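Local coordinates for CRISPR pre-crRNA endoribonuclease Cas5d (Mannheimia succiniciproducens, PDB 3KG4), which is the metal-independent endoribonuclease of a type I-C CRISPR system, processing CRISPR precursor transcripts into crRNA, at residues I55-V69 with A107-H121. Residues are numbered along the deposited sequence; the frame is centred on the assembly and turned at random.
Sequences IDKIYVLKPIRFESV and AATVLKDVAYVIEAH
Asp56 N and Lys57 N both donate to Glu119 O, a classic beta bulge. Beyond it, antiparallel pairing runs to Leu61, whose N meets Ala115 O at 3.0 Å. Waters fill in where the strands separate. One accepts from Lys62 N and Ala115 N; another accepts from Arg65 N and donates to Lys112 O. Direct pairing resumes with Lys112 N to Arg65 O. The two segments pair twice: 55-60 with 114-121 inside the main antiparallel sheet of the Cas5 fold, and 66-69 with 107-112 in a small separate sheet, past the corner at Asp113.

Polar side chains meet in both sheets. Tyr59 OH donates a hydrogen bond to Glu119 OE1 (2.8 Å), from above the carboxylate plane; OE1 also salt-bridges Arg8. Lys57 lies alongside Glu119, its NZ joined to OE2 by a long salt bridge (4.0 Å) and through a water. Lys112 NZ reaches the syn lone pair of Glu67 OE1 at 2.9 Å by a bend at chi4 (77°). His121 ND1 donates to Asp56 OD2 at 2.7 Å, ring and carboxylate nearly coplanar.

Ile55 CD1 packs against Ile118 CG2 (3.9 Å), next to helix 35-45. Leu111 CD2 sits over the Phe66 ring, a CH-pi contact.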
ATOM      1  N   ILE A  55      -3.426   7.274  -1.852  1.00 25.33           N
ATOM      2  CA  ILE A  55      -3.478   6.006  -2.571  1.00 24.28           C
ATOM      3  C   ILE A  55      -4.684   6.050  -3.512  1.00 24.83           C
ATOM      4  O   ILE A  55      -5.810   6.381  -3.087  1.00 25.87           O
ATOM      5  CB  ILE A  55      -3.576   4.797  -1.631  1.00 24.00           C
ATOM      6  CG1 ILE A  55      -2.466   4.825  -0.569  1.00 24.46           C
ATOM      7  CG2 ILE A  55      -3.419   3.472  -2.387  1.00 22.50           C
ATOM      8  CD1 ILE A  55      -1.069   4.952  -1.136  1.00 22.83           C
ATOM      9  N   ASP A  56      -4.449   5.702  -4.769  1.00 25.72           N
ATOM     10  CA  ASP A  56      -5.513   5.685  -5.790  1.00 26.37           C
ATOM     11  C   ASP A  56      -5.955   4.269  -6.145  1.00 25.22           C
ATOM     12  O   ASP A  56      -7.164   3.990  -6.291  1.00 26.53           O
ATOM     13  CB  ASP A  56      -5.046   6.424  -7.037  1.00 27.00           C
ATOM     14  CG  ASP A  56      -4.721   7.861  -6.759  1.00 30.15           C
ATOM     15  OD1 ASP A  56      -5.593   8.561  -6.218  1.00 32.69           O
ATOM     16  OD2 ASP A  56      -3.571   8.283  -7.054  1.00 35.37           O
ATOM     17  N   LYS A  57      -5.011   3.391  -6.365  1.00 25.59           N
ATOM     18  CA  LYS A  57      -5.350   2.019  -6.737  1.00 25.76           C
ATOM     19  C   LYS A  57      -4.409   1.048  -6.038  1.00 24.66           C
ATOM     20  O   LYS A  57      -3.243   1.339  -5.850  1.00 25.38           O
ATOM     21  CB  LYS A  57      -5.261   1.830  -8.263  1.00 26.18           C
ATOM     22  CG  LYS A  57      -6.264   2.671  -9.090  1.00 28.51           C
ATOM     23  CD  LYS A  57      -6.058   2.430 -10.568  1.00 32.70           C
ATOM     24  CE  LYS A  57      -7.147   3.090 -11.470  1.00 34.31           C
ATOM     25  NZ  LYS A  57      -6.689   2.797 -12.883  1.00 36.28           N
ATOM     26  N   ILE A  58      -4.908  -0.125  -5.701  1.00 23.04           N
ATOM     27  CA  ILE A  58      -4.075  -1.219  -5.249  1.00 23.11           C
ATOM     28  C   ILE A  58      -4.338  -2.396  -6.172  1.00 23.02           C
ATOM     29  O   ILE A  58      -5.451  -2.920  -6.199  1.00 24.01           O
ATOM     30  CB  ILE A  58      -4.433  -1.638  -3.764  1.00 22.46           C
ATOM     31  CG1 ILE A  58      -4.154  -0.469  -2.800  1.00 23.73           C
ATOM     32  CG2 ILE A  58      -3.707  -2.897  -3.401  1.00 22.88           C
ATOM     33  CD1 ILE A  58      -4.916  -0.576  -1.442  1.00 26.53           C
ATOM     34  N   TYR A  59      -3.317  -2.811  -6.909  1.00 23.60           N
ATOM     35  CA  TYR A  59      -3.370  -4.006  -7.733  1.00 24.79           C
ATOM     36  C   TYR A  59      -2.912  -5.202  -6.935  1.00 23.81           C
ATOM     37  O   TYR A  59      -1.802  -5.202  -6.405  1.00 24.23           O
ATOM     38  CB  TYR A  59      -2.448  -3.874  -8.930  1.00 24.50           C
ATOM     39  CG  TYR A  59      -2.756  -2.746  -9.860  1.00 27.97           C
ATOM     40  CD1 TYR A  59      -3.433  -2.960 -11.063  1.00 30.72           C
ATOM     41  CD2 TYR A  59      -2.380  -1.445  -9.544  1.00 28.96           C
ATOM     42  CE1 TYR A  59      -3.673  -1.879 -11.943  1.00 32.11           C
ATOM     43  CE2 TYR A  59      -2.642  -0.389 -10.380  1.00 30.85           C
ATOM     44  CZ  TYR A  59      -3.257  -0.604 -11.591  1.00 31.08           C
ATOM     45  OH  TYR A  59      -3.462   0.503 -12.400  1.00 34.47           O
ATOM     46  N   VAL A  60      -3.742  -6.234  -6.884  1.00 23.06           N
ATOM     47  CA  VAL A  60      -3.457  -7.441  -6.131  1.00 23.95           C
ATOM     48  C   VAL A  60      -3.050  -8.527  -7.095  1.00 25.82           C
ATOM     49  O   VAL A  60      -3.873  -8.975  -7.902  1.00 26.01           O
ATOM     50  CB  VAL A  60      -4.683  -7.949  -5.351  1.00 22.79           C
ATOM     51  CG1 VAL A  60      -4.322  -9.205  -4.598  1.00 24.33           C
ATOM     52  CG2 VAL A  60      -5.163  -6.897  -4.415  1.00 23.96           C
ATOM     53  N   LEU A  61      -1.803  -8.984  -6.967  1.00 26.17           N
ATOM     54  CA  LEU A  61      -1.140  -9.807  -7.996  1.00 28.18           C
ATOM     55  C   LEU A  61      -1.144 -11.299  -7.709  1.00 29.19           C
ATOM     56  O   LEU A  61      -1.052 -12.108  -8.631  1.00 29.92           O
ATOM     57  CB  LEU A  61       0.315  -9.341  -8.173  1.00 27.82           C
ATOM     58  CG  LEU A  61       0.486  -7.872  -8.528  1.00 28.78           C
ATOM     59  CD1 LEU A  61       1.964  -7.534  -8.701  1.00 30.10           C
ATOM     60  CD2 LEU A  61      -0.312  -7.574  -9.795  1.00 31.46           C
ATOM     61  N   LYS A  62      -1.238 -11.682  -6.439  1.00 28.76           N
ATOM     62  CA  LYS A  62      -1.070 -13.057  -6.078  1.00 29.78           C
ATOM     63  C   LYS A  62      -2.267 -13.575  -5.274  1.00 29.67           C
ATOM     64  O   LYS A  62      -2.927 -12.808  -4.598  1.00 28.73           O
ATOM     65  CB  LYS A  62       0.229 -13.229  -5.303  1.00 29.96           C
ATOM     66  CG  LYS A  62       1.473 -13.178  -6.187  1.00 34.26           C
ATOM     67  CD  LYS A  62       2.708 -13.476  -5.380  1.00 39.10           C
ATOM     68  CE  LYS A  62       3.764 -14.220  -6.177  1.00 41.15           C
ATOM     69  NZ  LYS A  62       5.071 -14.271  -5.435  1.00 42.18           N
ATOM     70  N   PRO A  63      -2.572 -14.873  -5.403  1.00 30.70           N
ATOM     71  CA  PRO A  63      -3.714 -15.437  -4.704  1.00 31.53           C
ATOM     72  C   PRO A  63      -3.631 -15.187  -3.198  1.00 30.29           C
ATOM     73  O   PRO A  63      -2.559 -15.198  -2.630  1.00 30.15           O
ATOM     74  CB  PRO A  63      -3.626 -16.944  -5.016  1.00 31.50           C
ATOM     75  CG  PRO A  63      -2.666 -17.049  -6.148  1.00 33.26           C
ATOM     76  CD  PRO A  63      -1.736 -15.915  -6.017  1.00 31.32           C
ATOM     77  N   ILE A  64      -4.784 -14.855  -2.625  1.00 30.68           N
ATOM     78  CA  ILE A  64      -4.953 -14.570  -1.212  1.00 29.82           C
ATOM     79  C   ILE A  64      -4.828 -15.872  -0.413  1.00 30.33           C
ATOM     80  O   ILE A  64      -5.675 -16.770  -0.543  1.00 30.18           O
ATOM     81  CB  ILE A  64      -6.312 -13.841  -0.982  1.00 29.99           C
ATOM     82  CG1 ILE A  64      -6.345 -12.552  -1.820  1.00 30.77           C
ATOM     83  CG2 ILE A  64      -6.517 -13.496   0.521  1.00 26.17           C
ATOM     84  CD1 ILE A  64      -7.660 -11.800  -1.842  1.00 30.88           C
ATOM     85  N   ARG A  65      -3.760 -15.989   0.385  1.00 30.65           N
ATOM     86  CA  ARG A  65      -3.494 -17.196   1.181  1.00 31.49           C
ATOM     87  C   ARG A  65      -2.943 -16.865   2.563  1.00 30.11           C
ATOM     88  O   ARG A  65      -2.164 -15.935   2.693  1.00 28.81           O
ATOM     89  CB  ARG A  65      -2.521 -18.114   0.461  1.00 32.35           C
ATOM     90  CG  ARG A  65      -3.262 -18.905  -0.616  1.00 38.04           C
ATOM     91  CD  ARG A  65      -2.359 -19.800  -1.428  1.00 44.11           C
ATOM     92  NE  ARG A  65      -1.053 -19.191  -1.685  1.00 45.17           N
ATOM     93  CZ  ARG A  65       0.080 -19.555  -1.094  1.00 49.37           C
ATOM     94  NH1 ARG A  65       0.102 -20.535  -0.185  1.00 50.79           N
ATOM     95  NH2 ARG A  65       1.202 -18.921  -1.400  1.00 51.24           N
ATOM     96  N   PHE A  66      -3.322 -17.665   3.557  1.00 29.69           N
ATOM     97  CA  PHE A  66      -3.036 -17.381   4.959  1.00 29.43           C
ATOM     98  C   PHE A  66      -2.269 -18.519   5.601  1.00 31.17           C
ATOM     99  O   PHE A  66      -2.368 -19.682   5.171  1.00 30.59           O
ATOM    100  CB  PHE A  66      -4.334 -17.197   5.730  1.00 29.22           C
ATOM    101  CG  PHE A  66      -5.108 -15.994   5.330  1.00 27.53           C
ATOM    102  CD1 PHE A  66      -4.787 -14.757   5.832  1.00 23.68           C
ATOM    103  CD2 PHE A  66      -6.217 -16.094   4.493  1.00 25.92           C
ATOM    104  CE1 PHE A  66      -5.523 -13.642   5.489  1.00 27.03           C
ATOM    105  CE2 PHE A  66      -6.914 -14.961   4.133  1.00 24.40           C
ATOM    106  CZ  PHE A  66      -6.577 -13.747   4.650  1.00 23.83           C
ATOM    107  N   GLU A  67      -1.496 -18.193   6.624  1.00 31.75           N
ATOM    108  CA  GLU A  67      -0.801 -19.202   7.438  1.00 33.99           C
ATOM    109  C   GLU A  67      -0.792 -18.691   8.876  1.00 33.15           C
ATOM    110  O   GLU A  67      -0.560 -17.494   9.108  1.00 33.59           O
ATOM    111  CB  GLU A  67       0.630 -19.399   6.900  1.00 35.05           C
ATOM    112  CG  GLU A  67       1.491 -20.458   7.575  1.00 39.78           C
ATOM    113  CD  GLU A  67       2.942 -20.450   7.035  1.00 44.44           C
ATOM    114  OE1 GLU A  67       3.147 -20.537   5.807  1.00 49.99           O
ATOM    115  OE2 GLU A  67       3.894 -20.326   7.832  1.00 52.15           O
ATOM    116  N   SER A  68      -1.098 -19.565   9.837  1.00 33.14           N
ATOM    117  CA  SER A  68      -0.864 -19.258  11.247  1.00 33.34           C
ATOM    118  C   SER A  68       0.642 -19.429  11.556  1.00 33.76           C
ATOM    119  O   SER A  68       1.199 -20.508  11.330  1.00 33.92           O
ATOM    120  CB  SER A  68      -1.688 -20.170  12.166  1.00 33.34           C
ATOM    121  OG  SER A  68      -1.522 -19.763  13.519  1.00 35.03           O
ATOM    122  N   VAL A  69       1.279 -18.390  12.091  1.00 34.57           N
ATOM    123  CA  VAL A  69       2.722 -18.398  12.373  1.00 35.41           C
ATOM    124  C   VAL A  69       3.002 -17.930  13.796  1.00 37.62           C
ATOM    125  O   VAL A  69       2.183 -17.217  14.406  1.00 36.97           O
ATOM    126  CB  VAL A  69       3.507 -17.477  11.390  1.00 35.71           C
ATOM    127  CG1 VAL A  69       3.325 -17.921   9.930  1.00 33.33           C
ATOM    128  CG2 VAL A  69       3.109 -16.027  11.582  1.00 35.49           C
ATOM    129  N   ALA A 107       0.400 -16.701  18.510  1.00 42.37           N
ATOM    130  CA  ALA A 107       0.360 -16.857  17.039  1.00 40.83           C
ATOM    131  C   ALA A 107      -0.468 -15.754  16.333  1.00 38.16           C
ATOM    132  O   ALA A 107      -1.323 -15.100  16.932  1.00 38.63           O
ATOM    133  CB  ALA A 107      -0.168 -18.257  16.663  1.00 41.25           C
ATOM    134  N   ALA A 108      -0.197 -15.574  15.054  1.00 35.02           N
ATOM    135  CA  ALA A 108      -0.949 -14.651  14.204  1.00 33.06           C
ATOM    136  C   ALA A 108      -1.250 -15.342  12.897  1.00 30.15           C
ATOM    137  O   ALA A 108      -0.479 -16.201  12.446  1.00 29.68           O
ATOM    138  CB  ALA A 108      -0.134 -13.396  13.922  1.00 32.62           C
ATOM    139  N   THR A 109      -2.366 -14.957  12.283  1.00 28.24           N
ATOM    140  CA  THR A 109      -2.716 -15.476  10.966  1.00 26.51           C
ATOM    141  C   THR A 109      -2.365 -14.402   9.931  1.00 26.34           C
ATOM    142  O   THR A 109      -2.951 -13.347   9.907  1.00 25.76           O
ATOM    143  CB  THR A 109      -4.171 -15.926  10.905  1.00 27.84           C
ATOM    144  OG1 THR A 109      -4.346 -16.960  11.893  1.00 26.47           O
ATOM    145  CG2 THR A 109      -4.481 -16.500   9.519  1.00 25.17           C
ATOM    146  N   VAL A 110      -1.399 -14.719   9.081  1.00 25.67           N
ATOM    147  CA  VAL A 110      -0.793 -13.750   8.191  1.00 25.85           C
ATOM    148  C   VAL A 110      -0.940 -14.194   6.739  1.00 25.01           C
ATOM    149  O   VAL A 110      -1.194 -15.385   6.447  1.00 25.13           O
ATOM    150  CB  VAL A 110       0.692 -13.575   8.539  1.00 25.71           C
ATOM    151  CG1 VAL A 110       0.845 -13.234  10.060  1.00 26.57           C
ATOM    152  CG2 VAL A 110       1.498 -14.806   8.152  1.00 25.89           C
ATOM    153  N   LEU A 111      -0.847 -13.224   5.844  1.00 25.12           N
ATOM    154  CA  LEU A 111      -0.813 -13.522   4.425  1.00 26.00           C
ATOM    155  C   LEU A 111       0.504 -14.126   4.087  1.00 27.34           C
ATOM    156  O   LEU A 111       1.546 -13.775   4.675  1.00 28.20           O
ATOM    157  CB  LEU A 111      -1.036 -12.250   3.606  1.00 24.99           C
ATOM    158  CG  LEU A 111      -2.451 -11.672   3.673  1.00 22.94           C
ATOM    159  CD1 LEU A 111      -2.434 -10.211   3.189  1.00 21.39           C
ATOM    160  CD2 LEU A 111      -3.491 -12.516   2.857  1.00 24.50           C
ATOM    161  N   LYS A 112       0.481 -15.015   3.113  1.00 29.34           N
ATOM    162  CA  LYS A 112       1.685 -15.604   2.586  1.00 30.85           C
ATOM    163  C   LYS A 112       1.845 -15.266   1.101  1.00 30.97           C
ATOM    164  O   LYS A 112       0.882 -15.348   0.341  1.00 30.83           O
ATOM    165  CB  LYS A 112       1.623 -17.120   2.793  1.00 31.66           C
ATOM    166  CG  LYS A 112       2.802 -17.871   2.313  1.00 37.56           C
ATOM    167  CD  LYS A 112       2.625 -19.371   2.577  1.00 42.02           C
ATOM    168  CE  LYS A 112       3.940 -20.100   2.370  1.00 43.95           C
ATOM    169  NZ  LYS A 112       4.821 -19.875   3.556  1.00 46.01           N
ATOM    170  N   ASP A 113       3.073 -14.918   0.713  1.00 30.37           N
ATOM    171  CA  ASP A 113       3.486 -14.747  -0.692  1.00 31.39           C
ATOM    172  C   ASP A 113       2.647 -13.702  -1.424  1.00 29.45           C
ATOM    173  O   ASP A 113       1.843 -14.013  -2.304  1.00 30.18           O
ATOM    174  CB  ASP A 113       3.464 -16.069  -1.451  1.00 32.42           C
ATOM    175  CG  ASP A 113       4.502 -17.062  -0.939  1.00 37.78           C
ATOM    176  OD1 ASP A 113       5.654 -16.660  -0.590  1.00 43.05           O
ATOM    177  OD2 ASP A 113       4.157 -18.264  -0.922  1.00 45.22           O
ATOM    178  N   VAL A 114       2.830 -12.457  -1.031  1.00 27.32           N
ATOM    179  CA  VAL A 114       2.019 -11.386  -1.534  1.00 26.79           C
ATOM    180  C   VAL A 114       2.835 -10.556  -2.521  1.00 27.21           C
ATOM    181  O   VAL A 114       4.066 -10.491  -2.418  1.00 27.09           O
ATOM    182  CB  VAL A 114       1.557 -10.411  -0.406  1.00 27.09           C
ATOM    183  CG1 VAL A 114       0.716 -11.117   0.624  1.00 25.14           C
ATOM    184  CG2 VAL A 114       2.747  -9.735   0.278  1.00 25.35           C
ATOM    185  N   ALA A 115       2.116  -9.882  -3.404  1.00 26.03           N
ATOM    186  CA  ALA A 115       2.671  -8.837  -4.247  1.00 25.86           C
ATOM    187  C   ALA A 115       1.582  -7.911  -4.717  1.00 24.82           C
ATOM    188  O   ALA A 115       0.486  -8.348  -5.126  1.00 24.80           O
ATOM    189  CB  ALA A 115       3.394  -9.456  -5.438  1.00 24.73           C
ATOM    190  N   TYR A 116       1.897  -6.626  -4.701  1.00 23.80           N
ATOM    191  CA  TYR A 116       0.963  -5.609  -5.113  1.00 23.09           C
ATOM    192  C   TYR A 116       1.625  -4.576  -6.014  1.00 24.01           C
ATOM    193  O   TYR A 116       2.846  -4.438  -6.004  1.00 24.21           O
ATOM    194  CB  TYR A 116       0.371  -4.872  -3.916  1.00 21.84           C
ATOM    195  CG  TYR A 116      -0.106  -5.788  -2.791  1.00 22.53           C
ATOM    196  CD1 TYR A 116      -1.374  -6.374  -2.827  1.00 21.84           C
ATOM    197  CD2 TYR A 116       0.707  -6.075  -1.705  1.00 22.72           C
ATOM    198  CE1 TYR A 116      -1.780  -7.211  -1.837  1.00 18.65           C
ATOM    199  CE2 TYR A 116       0.271  -6.937  -0.690  1.00 22.34           C
ATOM    200  CZ  TYR A 116      -0.976  -7.473  -0.757  1.00 20.60           C
ATOM    201  OH  TYR A 116      -1.423  -8.343   0.221  1.00 22.06           O
ATOM    202  N   VAL A 117       0.795  -3.818  -6.711  1.00 24.69           N
ATOM    203  CA  VAL A 117       1.190  -2.497  -7.199  1.00 25.82           C
ATOM    204  C   VAL A 117       0.362  -1.467  -6.478  1.00 25.04           C
ATOM    205  O   VAL A 117      -0.888  -1.585  -6.375  1.00 25.94           O
ATOM    206  CB  VAL A 117       1.006  -2.322  -8.738  1.00 26.41           C
ATOM    207  CG1 VAL A 117       1.484  -0.938  -9.174  1.00 26.51           C
ATOM    208  CG2 VAL A 117       1.803  -3.385  -9.431  1.00 28.34           C
ATOM    209  N   ILE A 118       1.059  -0.451  -5.979  1.00 24.88           N
ATOM    210  CA  ILE A 118       0.451   0.716  -5.354  1.00 24.93           C
ATOM    211  C   ILE A 118       0.532   1.875  -6.315  1.00 25.28           C
ATOM    212  O   ILE A 118       1.642   2.242  -6.774  1.00 25.16           O
ATOM    213  CB  ILE A 118       1.224   1.113  -4.101  1.00 24.34           C
ATOM    214  CG1 ILE A 118       1.306  -0.068  -3.131  1.00 26.39           C
ATOM    215  CG2 ILE A 118       0.623   2.379  -3.489  1.00 23.41           C
ATOM    216  CD1 ILE A 118      -0.044  -0.744  -2.849  1.00 29.69           C
ATOM    217  N   GLU A 119      -0.630   2.431  -6.640  1.00 25.89           N
ATOM    218  CA  GLU A 119      -0.710   3.577  -7.509  1.00 26.95           C
ATOM    219  C   GLU A 119      -1.186   4.745  -6.670  1.00 26.07           C
ATOM    220  O   GLU A 119      -2.206   4.630  -6.008  1.00 27.45           O
ATOM    221  CB  GLU A 119      -1.682   3.297  -8.650  1.00 27.32           C
ATOM    222  CG  GLU A 119      -1.689   4.345  -9.702  1.00 29.48           C
ATOM    223  CD  GLU A 119      -2.495   3.866 -10.949  1.00 31.61           C
ATOM    224  OE1 GLU A 119      -2.126   2.853 -11.567  1.00 31.90           O
ATOM    225  OE2 GLU A 119      -3.486   4.536 -11.290  1.00 36.12           O
ATOM    226  N   ALA A 120      -0.456   5.856  -6.715  1.00 24.72           N
ATOM    227  CA  ALA A 120      -0.626   6.968  -5.798  1.00 25.27           C
ATOM    228  C   ALA A 120      -0.227   8.288  -6.440  1.00 25.97           C
ATOM    229  O   ALA A 120       0.515   8.307  -7.455  1.00 26.83           O
ATOM    230  CB  ALA A 120       0.265   6.737  -4.488  1.00 25.91           C
ATOM    231  N   HIS A 121      -0.674   9.374  -5.833  1.00 26.73           N
ATOM    232  CA  HIS A 121      -0.179  10.693  -6.183  1.00 28.81           C
ATOM    233  C   HIS A 121       0.088  11.501  -4.905  1.00 30.55           C
ATOM    234  O   HIS A 121      -0.297  11.091  -3.781  1.00 30.70           O
ATOM    235  CB  HIS A 121      -1.185  11.407  -7.108  1.00 28.80           C
ATOM    236  CG  HIS A 121      -2.484  11.741  -6.456  1.00 28.23           C
ATOM    237  ND1 HIS A 121      -3.535  10.850  -6.356  1.00 31.18           N
ATOM    238  CD2 HIS A 121      -2.904  12.879  -5.873  1.00 27.95           C
ATOM    239  CE1 HIS A 121      -4.540  11.435  -5.726  1.00 30.19           C
ATOM    240  NE2 HIS A 121      -4.169  12.661  -5.406  1.00 29.71           N
TER
HETATM  241  O   HOH W   1      -3.959   3.827 -13.725  1.00 50.03           O
HETATM  242  O   HOH W   2      -0.831 -10.404  -3.436  1.00 24.84           O
HETATM  243  O   HOH W   3       5.542 -12.658  -3.229  1.00 34.41           O
HETATM  244  O   HOH W   4       0.029 -16.069  -2.912  1.00 29.88           O
HETATM  245  O   HOH W   5      -1.500 -14.241  -0.218  1.00 30.24           O